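Local structure of Csc2 (Thermofilum pendens, 4TXD) at residues 34-45 against 248-256. The protein probably binds CRISPR RNA as the Cas7-family backbone subunit of a type I-D interference complex, and binds a zinc ion. Sequence-based numbering, arbitrary orientation.
Sequences RPYLRSIGDKDR and VDLTEPELV
Arg38 N donates to Leu250 O at 2.9 Å and 174°, an almost straight backbone bond that ties the loop leading into strand 52-61 to the N-terminus of helix 252-263, where Thr251 and Glu254 form a capping box. The box is uneven: Thr251 N reaches Glu254 OE1, whereas the return bond to Thr251 OG1 is weak; Ser350 OG of helix 343-365 bonds both Thr251 OG1 and Glu254 OE2. Arg45 approaches Glu254 from the opposite direction, its NH2 making a 2.8 Å salt bridge to the syn side of OE2, which lies close to the guanidinium plane. Thr251 CG2 sits over the centre of that guanidinium, while Arg45 and Glu254 also form salt bridges with Asp353 and Arg196, respectively. Bends at chi2 and chi3 fold Arg38 alongside Asp249, its NH2 weakly bonded to OD1 and its NH1 paired with Asp42; Arg38 NH2 also bonds Phe47 O, and Asp249 OD1 accepts from Lys49 N. Leu37 CD1 packs 3.7 Å from Glu252 CA. Arg34 NH1 pairs with Asp23, and an alanine replacing Arg34 would probably leave the carboxylates of Glu252 and Asp23 without their shared cation. Arg34 NE meets Glu252 OE1 at 2.7 Å, the guanidinium and carboxylate planes turned 44° apart.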
ATOM      1  N   ARG A  34      -6.973  18.512   1.857  1.00 43.98           N
ATOM      2  CA  ARG A  34      -5.792  19.352   1.618  1.00 44.52           C
ATOM      3  C   ARG A  34      -5.070  19.881   2.845  1.00 38.66           C
ATOM      4  O   ARG A  34      -3.871  19.807   2.936  1.00 38.28           O
ATOM      5  CB  ARG A  34      -6.142  20.513   0.695  1.00 44.92           C
ATOM      6  CG  ARG A  34      -6.181  20.167  -0.769  1.00 49.52           C
ATOM      7  CD  ARG A  34      -5.249  21.031  -1.601  1.00 49.19           C
ATOM      8  NE  ARG A  34      -5.023  20.465  -2.918  1.00 52.30           N
ATOM      9  CZ  ARG A  34      -5.957  20.409  -3.840  1.00 53.74           C
ATOM     10  NH1 ARG A  34      -5.711  19.882  -5.017  1.00 55.90           N
ATOM     11  NH2 ARG A  34      -7.133  20.905  -3.579  1.00 47.26           N
ATOM     12  N   PRO A  35      -5.904  20.456   3.804  1.00 38.33           N
ATOM     13  CA  PRO A  35      -5.186  20.955   4.983  1.00 41.71           C
ATOM     14  C   PRO A  35      -4.328  19.910   5.679  1.00 41.06           C
ATOM     15  O   PRO A  35      -3.432  20.261   6.382  1.00 40.01           O
ATOM     16  CB  PRO A  35      -6.289  21.338   5.940  1.00 39.74           C
ATOM     17  CG  PRO A  35      -7.379  21.772   5.095  1.00 42.60           C
ATOM     18  CD  PRO A  35      -7.403  20.765   4.034  1.00 40.75           C
ATOM     19  N   TYR A  36      -4.653  18.648   5.510  1.00 38.99           N
ATOM     20  CA  TYR A  36      -3.971  17.580   6.192  1.00 35.15           C
ATOM     21  C   TYR A  36      -2.795  17.017   5.433  1.00 30.74           C
ATOM     22  O   TYR A  36      -2.136  16.174   5.924  1.00 38.33           O
ATOM     23  CB  TYR A  36      -4.940  16.442   6.463  1.00 36.23           C
ATOM     24  CG  TYR A  36      -6.091  16.782   7.344  1.00 44.54           C
ATOM     25  CD1 TYR A  36      -7.242  17.305   6.831  1.00 41.18           C
ATOM     26  CD2 TYR A  36      -6.034  16.542   8.682  1.00 51.68           C
ATOM     27  CE1 TYR A  36      -8.300  17.606   7.634  1.00 43.77           C
ATOM     28  CE2 TYR A  36      -7.082  16.832   9.497  1.00 56.99           C
ATOM     29  CZ  TYR A  36      -8.212  17.371   8.964  1.00 55.38           C
ATOM     30  OH  TYR A  36      -9.249  17.648   9.783  1.00 63.16           O
ATOM     31  N   LEU A  37      -2.563  17.466   4.222  1.00 33.59           N
ATOM     32  CA  LEU A  37      -1.497  16.935   3.401  1.00 33.78           C
ATOM     33  C   LEU A  37      -0.221  17.766   3.472  1.00 41.50           C
ATOM     34  O   LEU A  37      -0.272  18.926   3.731  1.00 41.27           O
ATOM     35  CB  LEU A  37      -1.939  16.842   1.959  1.00 37.30           C
ATOM     36  CG  LEU A  37      -3.108  15.925   1.623  1.00 36.45           C
ATOM     37  CD1 LEU A  37      -3.516  16.081   0.187  1.00 36.30           C
ATOM     38  CD2 LEU A  37      -2.787  14.483   1.925  1.00 33.39           C
ATOM     39  N   ARG A  38       0.912  17.156   3.218  1.00 34.23           N
ATOM     40  CA  ARG A  38       2.169  17.874   3.236  1.00 35.78           C
ATOM     41  C   ARG A  38       2.438  18.456   1.877  1.00 36.06           C
ATOM     42  O   ARG A  38       1.927  17.994   0.924  1.00 34.77           O
ATOM     43  CB  ARG A  38       3.319  16.963   3.650  1.00 29.52           C
ATOM     44  CG  ARG A  38       3.025  16.035   4.803  1.00 29.20           C
ATOM     45  CD  ARG A  38       2.832  16.780   6.096  1.00 31.65           C
ATOM     46  NE  ARG A  38       4.003  17.540   6.434  1.00 38.00           N
ATOM     47  CZ  ARG A  38       4.952  17.125   7.255  1.00 43.65           C
ATOM     48  NH1 ARG A  38       5.976  17.900   7.501  1.00 43.88           N
ATOM     49  NH2 ARG A  38       4.881  15.959   7.839  1.00 32.80           N
ATOM     50  N   SER A  39       3.259  19.481   1.817  1.00 38.47           N
ATOM     51  CA  SER A  39       3.594  20.136   0.557  1.00 42.32           C
ATOM     52  C   SER A  39       4.981  19.737   0.100  1.00 32.51           C
ATOM     53  O   SER A  39       5.909  19.672   0.910  1.00 34.07           O
ATOM     54  CB  SER A  39       3.528  21.662   0.693  1.00 41.44           C
ATOM     55  OG  SER A  39       2.339  22.068   1.340  1.00 53.41           O
ATOM     56  N   ILE A  40       5.121  19.471  -1.195  1.00 31.34           N
ATOM     57  CA  ILE A  40       6.435  19.250  -1.784  1.00 32.43           C
ATOM     58  C   ILE A  40       7.300  20.480  -1.503  1.00 44.35           C
ATOM     59  O   ILE A  40       6.848  21.613  -1.663  1.00 37.46           O
ATOM     60  CB  ILE A  40       6.352  18.989  -3.301  1.00 34.28           C
ATOM     61  CG1 ILE A  40       5.460  17.774  -3.587  1.00 35.79           C
ATOM     62  CG2 ILE A  40       7.736  18.769  -3.890  1.00 38.84           C
ATOM     63  CD1 ILE A  40       5.174  17.548  -5.075  1.00 28.85           C
ATOM     64  N   GLY A  41       8.524  20.252  -1.040  1.00 39.80           N
ATOM     65  CA  GLY A  41       9.464  21.337  -0.824  1.00 37.39           C
ATOM     66  C   GLY A  41       9.479  21.871   0.594  1.00 42.74           C
ATOM     67  O   GLY A  41      10.353  22.664   0.946  1.00 40.72           O
ATOM     68  N   ASP A  42       8.505  21.461   1.404  1.00 37.60           N
ATOM     69  CA  ASP A  42       8.483  21.842   2.813  1.00 32.80           C
ATOM     70  C   ASP A  42       9.787  21.432   3.485  1.00 43.57           C
ATOM     71  O   ASP A  42      10.217  20.282   3.378  1.00 39.12           O
ATOM     72  CB  ASP A  42       7.292  21.208   3.536  1.00 40.70           C
ATOM     73  CG  ASP A  42       7.345  21.415   5.048  1.00 66.78           C
ATOM     74  OD1 ASP A  42       7.930  22.428   5.497  1.00 70.68           O
ATOM     75  OD2 ASP A  42       6.798  20.567   5.791  1.00 67.91           O
ATOM     76  N   LYS A  43      10.411  22.382   4.174  1.00 45.91           N
ATOM     77  CA  LYS A  43      11.668  22.124   4.866  1.00 45.54           C
ATOM     78  C   LYS A  43      11.534  21.000   5.900  1.00 33.32           C
ATOM     79  O   LYS A  43      12.495  20.269   6.169  1.00 36.55           O
ATOM     80  CB  LYS A  43      12.173  23.405   5.544  1.00 44.54           C
ATOM     81  N   ASP A  44      10.340  20.852   6.463  1.00 35.10           N
ATOM     82  CA  ASP A  44      10.120  19.914   7.557  1.00 39.40           C
ATOM     83  C   ASP A  44       9.427  18.601   7.162  1.00 38.89           C
ATOM     84  O   ASP A  44       8.812  17.965   8.013  1.00 39.46           O
ATOM     85  CB  ASP A  44       9.301  20.599   8.650  1.00 42.64           C
ATOM     86  CG  ASP A  44      10.029  21.778   9.273  1.00 64.75           C
ATOM     87  OD1 ASP A  44      11.263  21.684   9.456  1.00 59.69           O
ATOM     88  OD2 ASP A  44       9.370  22.798   9.574  1.00 65.27           O
ATOM     89  N   ARG A  45       9.534  18.182   5.921  1.00 37.11           N
ATOM     90  CA  ARG A  45       8.897  16.963   5.469  1.00 32.81           C
ATOM     91  C   ARG A  45       9.184  15.749   6.300  1.00 36.61           C
ATOM     92  O   ARG A  45       8.373  14.893   6.400  1.00 34.90           O
ATOM     93  CB  ARG A  45       9.268  16.654   4.038  1.00 32.55           C
ATOM     94  CG  ARG A  45       8.411  17.421   3.093  1.00 36.98           C
ATOM     95  CD  ARG A  45       8.295  16.794   1.763  1.00 32.22           C
ATOM     96  NE  ARG A  45       7.558  15.563   1.781  1.00 48.91           N
ATOM     97  CZ  ARG A  45       7.462  14.780   0.725  1.00 33.07           C
ATOM     98  NH1 ARG A  45       8.039  15.132  -0.386  1.00 39.80           N
ATOM     99  NH2 ARG A  45       6.811  13.662   0.787  1.00 23.83           N
ATOM    100  N   VAL A 248      -0.068   8.588   6.464  1.00 25.75           N
ATOM    101  CA  VAL A 248       0.424   9.716   7.257  1.00 24.66           C
ATOM    102  C   VAL A 248       1.538  10.479   6.538  1.00 28.18           C
ATOM    103  O   VAL A 248       2.346   9.885   5.824  1.00 22.72           O
ATOM    104  CB  VAL A 248       0.949   9.253   8.650  1.00 28.36           C
ATOM    105  CG1 VAL A 248      -0.174   8.652   9.475  1.00 35.93           C
ATOM    106  CG2 VAL A 248       2.056   8.244   8.493  1.00 27.70           C
ATOM    107  N   ASP A 249       1.555  11.796   6.723  1.00 25.30           N
ATOM    108  CA  ASP A 249       2.622  12.663   6.217  1.00 24.90           C
ATOM    109  C   ASP A 249       2.860  12.528   4.719  1.00 26.43           C
ATOM    110  O   ASP A 249       3.990  12.659   4.246  1.00 27.21           O
ATOM    111  CB  ASP A 249       3.920  12.389   6.984  1.00 25.92           C
ATOM    112  CG  ASP A 249       3.797  12.735   8.448  1.00 35.57           C
ATOM    113  OD1 ASP A 249       3.083  13.712   8.753  1.00 32.28           O
ATOM    114  OD2 ASP A 249       4.389  12.031   9.291  1.00 33.72           O
ATOM    115  N   LEU A 250       1.788  12.273   3.973  1.00 25.14           N
ATOM    116  CA  LEU A 250       1.873  12.217   2.525  1.00 22.43           C
ATOM    117  C   LEU A 250       1.564  13.569   1.901  1.00 22.67           C
ATOM    118  O   LEU A 250       0.798  14.359   2.453  1.00 25.11           O
ATOM    119  CB  LEU A 250       0.899  11.175   1.948  1.00 26.82           C
ATOM    120  CG  LEU A 250       1.057   9.717   2.378  1.00 25.08           C
ATOM    121  CD1 LEU A 250       0.123   8.856   1.558  1.00 23.17           C
ATOM    122  CD2 LEU A 250       2.503   9.263   2.197  1.00 21.65           C
ATOM    123  N   THR A 251       2.169  13.815   0.748  1.00 24.72           N
ATOM    124  CA  THR A 251       1.742  14.901  -0.137  1.00 31.46           C
ATOM    125  C   THR A 251       0.540  14.462  -0.967  1.00 32.79           C
ATOM    126  O   THR A 251       0.218  13.277  -1.011  1.00 27.94           O
ATOM    127  CB  THR A 251       2.852  15.314  -1.091  1.00 23.90           C
ATOM    128  OG1 THR A 251       3.162  14.205  -1.935  1.00 25.29           O
ATOM    129  CG2 THR A 251       4.120  15.728  -0.315  1.00 22.73           C
ATOM    130  N   GLU A 252      -0.073  15.401  -1.657  1.00 28.66           N
ATOM    131  CA  GLU A 252      -1.168  15.133  -2.537  1.00 26.92           C
ATOM    132  C   GLU A 252      -0.895  14.050  -3.558  1.00 26.79           C
ATOM    133  O   GLU A 252      -1.629  13.119  -3.616  1.00 30.99           O
ATOM    134  CB  GLU A 252      -1.673  16.420  -3.189  1.00 30.45           C
ATOM    135  CG  GLU A 252      -2.699  16.223  -4.273  1.00 35.64           C
ATOM    136  CD  GLU A 252      -3.478  17.486  -4.599  1.00 57.42           C
ATOM    137  OE1 GLU A 252      -3.437  18.467  -3.862  1.00 50.18           O
ATOM    138  OE2 GLU A 252      -4.171  17.471  -5.598  1.00 68.40           O
ATOM    139  N   PRO A 253       0.153  14.140  -4.347  1.00 27.99           N
ATOM    140  CA  PRO A 253       0.333  13.067  -5.331  1.00 23.85           C
ATOM    141  C   PRO A 253       0.709  11.709  -4.730  1.00 32.67           C
ATOM    142  O   PRO A 253       0.442  10.666  -5.338  1.00 24.40           O
ATOM    143  CB  PRO A 253       1.469  13.583  -6.224  1.00 28.53           C
ATOM    144  CG  PRO A 253       2.156  14.618  -5.432  1.00 24.23           C
ATOM    145  CD  PRO A 253       1.139  15.224  -4.521  1.00 31.19           C
ATOM    146  N   GLU A 254       1.345  11.718  -3.567  1.00 27.98           N
ATOM    147  CA  GLU A 254       1.666  10.466  -2.893  1.00 24.02           C
ATOM    148  C   GLU A 254       0.369   9.778  -2.441  1.00 23.20           C
ATOM    149  O   GLU A 254       0.179   8.571  -2.653  1.00 25.32           O
ATOM    150  CB  GLU A 254       2.605  10.731  -1.719  1.00 23.90           C
ATOM    151  CG  GLU A 254       4.002  11.154  -2.178  1.00 23.92           C
ATOM    152  CD  GLU A 254       4.882  11.664  -1.043  1.00 26.08           C
ATOM    153  OE1 GLU A 254       4.420  11.743   0.114  1.00 24.22           O
ATOM    154  OE2 GLU A 254       6.047  11.995  -1.328  1.00 28.70           O
ATOM    155  N   LEU A 255      -0.519  10.561  -1.845  1.00 20.95           N
ATOM    156  CA  LEU A 255      -1.816  10.062  -1.426  1.00 27.63           C
ATOM    157  C   LEU A 255      -2.625   9.506  -2.593  1.00 33.11           C
ATOM    158  O   LEU A 255      -3.136   8.388  -2.529  1.00 24.75           O
ATOM    159  CB  LEU A 255      -2.626  11.157  -0.742  1.00 28.86           C
ATOM    160  CG  LEU A 255      -4.074  10.691  -0.527  1.00 35.00           C
ATOM    161  CD1 LEU A 255      -4.257  10.174   0.876  1.00 31.25           C
ATOM    162  CD2 LEU A 255      -5.057  11.785  -0.829  1.00 37.73           C
ATOM    163  N   VAL A 256      -2.754  10.296  -3.653  1.00 28.66           N
ATOM    164  CA  VAL A 256      -3.561   9.872  -4.788  1.00 26.22           C
ATOM    165  C   VAL A 256      -2.961   8.655  -5.463  1.00 26.39           C
ATOM    166  O   VAL A 256      -3.688   7.720  -5.814  1.00 24.45           O
ATOM    167  CB  VAL A 256      -3.739  11.006  -5.817  1.00 27.42           C
ATOM    168  CG1 VAL A 256      -4.473  10.477  -7.060  1.00 27.26           C
ATOM    169  CG2 VAL A 256      -4.502  12.160  -5.174  1.00 25.60           C
TER
HETATM  170  O   HOH W   1      -0.657  13.843   5.320  1.00 42.28           O
HETATM  171  O   HOH W   2       0.629  18.079  -1.258  1.00 35.14           O
HETATM  172  O   HOH W   3       6.448  14.195   4.228  1.00 27.80           O